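Local coordinates for protein golgin subfamily A member 4 (PDB 1UPT) that takes part in vesicular trafficking at the Golgi apparatus, including endosome-to-Golgi transport, and binds small GTPases, at residues T25-I30 with Q42-R47. Numbering follows the deposited sequence.
Sequences TMAKVI and QKILER
Ala-27 faces Leu-45 where segments 25-30 and 42-47, on helices 23-33 and 38-57, run almost antiparallel at 172°, their axes approaching to 10.1 Å and the two CA atoms to 7.1 Å. The small Ala-27 suits this closest point of the backbones: its CB points toward the other segment and presents a single methyl, which Leu-45 CD2 meets at 3.9 Å. Leu-45 supplies the reach. Its chi1 of -61° puts CG beside the backbone N and lets the fork swing to segment 25-30, although the side chain does not start out pointing there. Leu-45 CD2 also touches Lys-28 CG at 3.9 Å, and Leu-45 CD1 comes to 4.0 Å from that carbon; the two side chains cross at about a right angle. Lysine fits this border position because its CG methylene packs against Leu-45 while its NZ forms a salt bridge to an acidic side chain on the chain of another protein. Buried Ile-44 suits an apolar setting, its CG2 lying a looser 4.4 Å from Ala-27 CB. No hydrogen bond joins the segments. In this helical hairpin of the GRIP domain, Met-26, Val-29 and Ile-30 pack on helix 5-18, while Ala-27 and Ile-44 both meet Met-18 of the second subunit.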
loop_
_atom_site.group_PDB
_atom_site.type_symbol
_atom_site.label_atom_id
_atom_site.label_comp_id
_atom_site.label_asym_id
_atom_site.label_seq_id
_atom_site.Cartn_x
_atom_site.Cartn_y
_atom_site.Cartn_z
ATOM N N THR B 25 3.790 -11.991 5.796
ATOM C CA THR B 25 4.696 -10.982 6.300
ATOM C C THR B 25 4.416 -9.643 5.644
ATOM O O THR B 25 4.280 -8.637 6.331
ATOM C CB THR B 25 6.130 -11.400 6.098
ATOM O OG1 THR B 25 6.366 -12.638 6.793
ATOM C CG2 THR B 25 7.063 -10.372 6.764
HETATM N N MSE B 26 4.310 -9.661 4.321
HETATM C CA MSE B 26 4.003 -8.454 3.550
HETATM C C MSE B 26 2.659 -7.850 3.972
HETATM O O MSE B 26 2.531 -6.631 4.025
HETATM C CB MSE B 26 4.015 -8.715 2.045
HETATM C CG MSE B 26 5.349 -9.155 1.388
HETATM SE SE MSE B 26 6.930 -8.034 1.789
HETATM C CE MSE B 26 7.603 -8.803 3.460
ATOM N N ALA B 27 1.654 -8.682 4.269
ATOM C CA ALA B 27 0.353 -8.146 4.678
ATOM C C ALA B 27 0.481 -7.435 6.017
ATOM O O ALA B 27 -0.122 -6.375 6.229
ATOM C CB ALA B 27 -0.699 -9.221 4.791
ATOM N N LYS B 28 1.255 -8.017 6.931
ATOM C CA LYS B 28 1.563 -7.307 8.177
ATOM C C LYS B 28 2.259 -5.957 7.931
ATOM O O LYS B 28 1.916 -4.935 8.535
ATOM C CB LYS B 28 2.447 -8.147 9.084
ATOM C CG LYS B 28 1.736 -9.351 9.633
ATOM C CD LYS B 28 2.699 -10.353 10.253
ATOM C CE LYS B 28 3.058 -9.991 11.659
ATOM N NZ LYS B 28 3.762 -11.185 12.270
ATOM N N VAL B 29 3.259 -5.959 7.065
ATOM C CA VAL B 29 3.978 -4.731 6.799
ATOM C C VAL B 29 3.045 -3.642 6.190
ATOM O O VAL B 29 3.068 -2.504 6.614
ATOM C CB VAL B 29 5.139 -4.938 5.822
ATOM C CG1 VAL B 29 5.780 -3.611 5.496
ATOM C CG2 VAL B 29 6.191 -5.896 6.383
ATOM N N ILE B 30 2.248 -4.016 5.199
ATOM C CA ILE B 30 1.411 -3.066 4.483
ATOM C C ILE B 30 0.400 -2.462 5.443
ATOM O O ILE B 30 0.214 -1.256 5.446
ATOM C CB ILE B 30 0.669 -3.727 3.302
ATOM C CG1 ILE B 30 1.647 -4.149 2.196
ATOM C CG2 ILE B 30 -0.397 -2.796 2.758
ATOM C CD1 ILE B 30 1.095 -5.238 1.261
ATOM N N GLN B 42 -6.802 -7.488 11.537
ATOM C CA GLN B 42 -6.999 -8.862 11.960
ATOM C C GLN B 42 -7.873 -9.602 10.954
ATOM O O GLN B 42 -7.644 -10.775 10.716
ATOM C CB GLN B 42 -7.524 -8.938 13.414
ATOM C CG GLN B 42 -6.464 -8.501 14.477
ATOM C CD GLN B 42 -5.021 -8.983 14.209
ATOM O OE1 GLN B 42 -4.760 -10.188 14.088
ATOM N NE2 GLN B 42 -4.091 -8.033 14.110
ATOM N N LYS B 43 -8.816 -8.923 10.299
ATOM C CA LYS B 43 -9.630 -9.595 9.273
ATOM C C LYS B 43 -8.774 -10.036 8.093
ATOM O O LYS B 43 -8.927 -11.143 7.586
ATOM C CB LYS B 43 -10.780 -8.704 8.782
ATOM C CG LYS B 43 -12.005 -8.710 9.704
ATOM C CD LYS B 43 -13.268 -8.195 8.998
ATOM C CE LYS B 43 -14.472 -8.153 9.942
ATOM N NZ LYS B 43 -14.236 -7.199 11.090
ATOM N N ILE B 44 -7.870 -9.158 7.687
ATOM C CA ILE B 44 -6.935 -9.382 6.576
ATOM C C ILE B 44 -5.985 -10.517 6.922
ATOM O O ILE B 44 -5.794 -11.425 6.121
ATOM C CB ILE B 44 -6.176 -8.070 6.257
ATOM C CG1 ILE B 44 -7.094 -7.071 5.563
ATOM C CG2 ILE B 44 -4.937 -8.326 5.363
ATOM C CD1 ILE B 44 -6.596 -5.680 5.562
ATOM N N LEU B 45 -5.438 -10.491 8.142
ATOM C CA LEU B 45 -4.511 -11.525 8.567
ATOM C C LEU B 45 -5.208 -12.876 8.764
ATOM O O LEU B 45 -4.630 -13.903 8.430
ATOM C CB LEU B 45 -3.724 -11.095 9.810
ATOM C CG LEU B 45 -2.848 -9.835 9.674
ATOM C CD1 LEU B 45 -2.002 -9.673 10.947
ATOM C CD2 LEU B 45 -1.972 -9.903 8.443
ATOM N N GLU B 46 -6.451 -12.870 9.248
ATOM C CA GLU B 46 -7.237 -14.108 9.401
ATOM C C GLU B 46 -7.389 -14.725 8.025
ATOM O O GLU B 46 -7.254 -15.922 7.848
ATOM C CB GLU B 46 -8.645 -13.849 10.002
ATOM C CG GLU B 46 -8.716 -13.500 11.504
ATOM C CD GLU B 46 -10.013 -12.738 11.911
ATOM O OE1 GLU B 46 -11.143 -13.263 11.630
ATOM O OE2 GLU B 46 -9.915 -11.618 12.531
ATOM N N ARG B 47 -7.621 -13.887 7.027
ATOM C CA ARG B 47 -7.815 -14.358 5.663
ATOM C C ARG B 47 -6.565 -14.951 5.041
ATOM O O ARG B 47 -6.652 -15.947 4.346
ATOM C CB ARG B 47 -8.342 -13.230 4.779
ATOM C CG ARG B 47 -9.414 -13.692 3.847
ATOM C CD ARG B 47 -10.832 -13.412 4.317
ATOM N NE ARG B 47 -11.585 -12.799 3.244
ATOM C CZ ARG B 47 -12.819 -12.322 3.334
ATOM N NH1 ARG B 47 -13.522 -12.364 4.463
ATOM N NH2 ARG B 47 -13.356 -11.797 2.252
#